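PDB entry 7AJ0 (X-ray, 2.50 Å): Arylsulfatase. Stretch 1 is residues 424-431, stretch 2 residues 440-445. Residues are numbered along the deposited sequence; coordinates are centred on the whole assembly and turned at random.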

# COMPACT_ATOMS: atom_id res chain seq x y z
N TRP A 424 -21.83 -10.53 -13.18
CA TRP A 424 -20.89 -11.54 -13.65
C TRP A 424 -19.72 -10.87 -14.35
O TRP A 424 -19.89 -9.86 -15.05
CB TRP A 424 -21.54 -12.52 -14.62
CG TRP A 424 -22.52 -13.46 -14.00
CD1 TRP A 424 -23.78 -13.16 -13.57
CD2 TRP A 424 -22.33 -14.85 -13.75
NE1 TRP A 424 -24.38 -14.28 -13.07
CE2 TRP A 424 -23.51 -15.34 -13.16
CE3 TRP A 424 -21.27 -15.74 -13.97
CZ2 TRP A 424 -23.66 -16.67 -12.78
CZ3 TRP A 424 -21.42 -17.06 -13.59
CH2 TRP A 424 -22.61 -17.52 -13.00
N SER A 425 -18.53 -11.43 -14.17
CA SER A 425 -17.35 -11.10 -14.97
C SER A 425 -17.15 -12.30 -15.90
O SER A 425 -16.50 -13.29 -15.54
CB SER A 425 -16.14 -10.84 -14.10
OG SER A 425 -15.00 -10.54 -14.89
N ARG A 426 -17.72 -12.22 -17.10
CA ARG A 426 -17.72 -13.33 -18.04
C ARG A 426 -18.29 -14.58 -17.36
O ARG A 426 -19.48 -14.61 -17.03
CB ARG A 426 -16.32 -13.56 -18.59
CG ARG A 426 -15.80 -12.33 -19.34
CD ARG A 426 -14.85 -12.68 -20.48
NE ARG A 426 -14.75 -11.58 -21.43
CZ ARG A 426 -13.94 -10.53 -21.28
NH1 ARG A 426 -13.92 -9.57 -22.20
NH2 ARG A 426 -13.14 -10.45 -20.22
N GLU A 427 -17.46 -15.59 -17.14
CA GLU A 427 -17.92 -16.83 -16.52
C GLU A 427 -17.77 -16.84 -15.00
O GLU A 427 -17.97 -17.89 -14.38
CB GLU A 427 -17.16 -18.03 -17.11
CG GLU A 427 -17.61 -18.43 -18.51
CD GLU A 427 -16.60 -18.09 -19.59
OE1 GLU A 427 -15.56 -17.46 -19.28
OE2 GLU A 427 -16.85 -18.44 -20.76
N ASP A 428 -17.46 -15.70 -14.39
CA ASP A 428 -17.29 -15.59 -12.95
C ASP A 428 -18.45 -14.81 -12.36
O ASP A 428 -18.71 -13.67 -12.75
CB ASP A 428 -15.96 -14.91 -12.60
CG ASP A 428 -14.76 -15.77 -12.91
OD1 ASP A 428 -14.70 -16.92 -12.43
OD2 ASP A 428 -13.87 -15.29 -13.65
N PHE A 429 -19.16 -15.44 -11.41
CA PHE A 429 -20.18 -14.74 -10.63
C PHE A 429 -19.50 -14.03 -9.47
O PHE A 429 -18.87 -14.67 -8.62
CB PHE A 429 -21.23 -15.73 -10.12
CG PHE A 429 -22.25 -15.11 -9.22
CD1 PHE A 429 -23.31 -14.38 -9.76
CD2 PHE A 429 -22.17 -15.24 -7.85
CE1 PHE A 429 -24.25 -13.81 -8.93
CE2 PHE A 429 -23.11 -14.67 -7.02
CZ PHE A 429 -24.16 -13.95 -7.57
N THR A 430 -19.63 -12.70 -9.42
CA THR A 430 -18.88 -11.90 -8.47
C THR A 430 -19.73 -11.20 -7.43
O THR A 430 -19.29 -11.06 -6.29
CB THR A 430 -18.05 -10.84 -9.21
OG1 THR A 430 -18.92 -9.95 -9.93
CG2 THR A 430 -17.09 -11.50 -10.20
N ALA A 431 -20.94 -10.76 -7.78
CA ALA A 431 -21.71 -9.97 -6.83
C ALA A 431 -23.17 -9.95 -7.24
O ALA A 431 -23.53 -10.31 -8.37
CB ALA A 431 -21.17 -8.53 -6.74
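Stretch 2, residues 440-445: HFKVFN

Stretch 1 folds back on itself in a tight turn, and residues at both ends of the turn touch stretch 2. A type II' turn runs from Ser425 to Asp428, with Arg426 at phi/psi 54/-113°, and the two ends are tied by Ser425 N to Asp428 O at 2.7 Å and Asp428 N to Ser425 O at 2.8 Å. The strand 428-431 that leaves this turn is the main surface on which stretch 2 lies. Stretch 2 enters beside Ala431 and becomes a strand at 442-445. The two strand axes approach to 6.1 Å with their N-to-C directions 85° apart, so the strands cross nearly at right angles. Regular pairing is correspondingly short: one antiparallel, non-hydrogen-bonded bridge joins Ala431 and His440, with CA to CA at 4.2 Å.

The backbone around this bridge departs from extended geometry on both sides. Thr430 has psi -35° and Phe441 has psi -21°, whereas Lys442, at -139/141°, is again extended. Next to these bends, Thr430 O accepts two hydrogen bonds, from Phe441 N at 2.6 Å (N-H...O angle 151°) and from Lys442 N at 3.0 Å (160°). One carbonyl thus holds two consecutive amides, and His440 CA adds a CA-H...O contact to Thr430 O at 3.5 Å.

At the bridge, Ala431 and His440 direct their side chains to the same face of the sheet. With chi1 -62° (m) and chi2 -105°, His440 presents a ring face to the methyl group: Ala431 CB lies 4.3 Å from the His440 ring centroid, 27° off the ring normal, which supports a CH-pi assignment. His440 NE2 is hydrogen-bonded elsewhere in the structure.

The aromatic contact uses different rotamers. The CA-to-CB bond of Phe429 points sideways, but chi1 176° (t) brings the end of its side chain nearer to stretch 2, where it meets Phe441 (m, -55°). Phe429 CE2 and Phe441 CD2 are 3.6 Å apart. The Phe429 and Phe441 ring centroids are 5.7 Å apart and their planes differ by 30°, so the rings are near parallel but slid apart, with little overlap.

Lys442 starts sideways with chi1 -70° (m), then runs fully extended, chi2 to chi4 all t. This straight chain passes Phe429, with Lys442 CD 3.9 Å from Phe429 O, and carries the ammonium to Asp428, whose CA-to-CB bond points toward stretch 2. The resulting salt bridge, Asp428 OD1 to Lys442 NZ, is 3.5 Å long. Nearer the backbone, Thr430 CG2 packs 3.9 Å from Lys442 CB. Thr430 adopts p (62°), and its OG1 is hydrogen-bonded to a residue just outside the stretches.

Phe444 makes the last contact. Its CA-to-CB bond is sideways, yet with chi1 -72° (m) the ring reaches back to stretch 1. Ser425 OG, on a t rotamer (179°), lies at the ring edge near its plane, 3.3 Å from Phe444 CZ, while Thr430 CG2 is 4.3 Å from Phe444 CE1. The CA-to-CB bond of Val443, between Lys442 and Phe444, points away, and Val443 makes no contact with stretch 1. Altogether the two stretches bury 420 Å².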

# COMPACT_ATOMS: atom_id res chain seq x y z
N HIS A 440 -20.54 -8.70 -2.44
CA HIS A 440 -19.49 -9.18 -3.32
C HIS A 440 -19.00 -10.54 -2.85
O HIS A 440 -18.64 -10.71 -1.67
CB HIS A 440 -18.30 -8.21 -3.36
CG HIS A 440 -18.63 -6.85 -3.89
ND1 HIS A 440 -18.27 -6.44 -5.15
CD2 HIS A 440 -19.28 -5.81 -3.33
CE1 HIS A 440 -18.68 -5.20 -5.35
NE2 HIS A 440 -19.30 -4.80 -4.26
N PHE A 441 -18.98 -11.51 -3.76
CA PHE A 441 -18.37 -12.80 -3.50
C PHE A 441 -16.99 -12.93 -4.15
O PHE A 441 -16.20 -13.76 -3.71
CB PHE A 441 -19.29 -13.92 -4.00
CG PHE A 441 -20.67 -13.85 -3.43
CD1 PHE A 441 -20.96 -14.43 -2.21
CD2 PHE A 441 -21.68 -13.17 -4.09
CE1 PHE A 441 -22.24 -14.36 -1.67
CE2 PHE A 441 -22.96 -13.09 -3.56
CZ PHE A 441 -23.23 -13.69 -2.35
N LYS A 442 -16.70 -12.11 -5.15
CA LYS A 442 -15.37 -11.96 -5.72
C LYS A 442 -15.15 -10.48 -6.00
O LYS A 442 -16.07 -9.78 -6.43
CB LYS A 442 -15.20 -12.80 -6.99
CG LYS A 442 -15.17 -14.30 -6.73
CD LYS A 442 -15.06 -15.11 -8.01
CE LYS A 442 -14.98 -16.60 -7.72
NZ LYS A 442 -14.85 -17.40 -8.97
N VAL A 443 -13.93 -10.01 -5.74
CA VAL A 443 -13.63 -8.59 -5.70
C VAL A 443 -12.50 -8.28 -6.67
O VAL A 443 -11.47 -8.96 -6.67
CB VAL A 443 -13.25 -8.14 -4.27
CG1 VAL A 443 -12.55 -6.79 -4.29
CG2 VAL A 443 -14.50 -8.09 -3.40
N PHE A 444 -12.69 -7.25 -7.49
CA PHE A 444 -11.63 -6.74 -8.34
C PHE A 444 -10.72 -5.82 -7.52
O PHE A 444 -11.20 -4.92 -6.82
CB PHE A 444 -12.21 -5.97 -9.53
CG PHE A 444 -12.86 -6.85 -10.55
CD1 PHE A 444 -14.19 -7.22 -10.42
CD2 PHE A 444 -12.16 -7.29 -11.66
CE1 PHE A 444 -14.80 -8.02 -11.37
CE2 PHE A 444 -12.76 -8.09 -12.61
CZ PHE A 444 -14.08 -8.46 -12.46
N ASN A 445 -9.42 -6.05 -7.61
CA ASN A 445 -8.43 -5.26 -6.88
C ASN A 445 -7.45 -4.69 -7.90
O ASN A 445 -6.84 -5.44 -8.67
CB ASN A 445 -7.71 -6.12 -5.84
CG ASN A 445 -7.09 -5.29 -4.74
OD1 ASN A 445 -7.79 -4.61 -3.99
ND2 ASN A 445 -5.77 -5.36 -4.62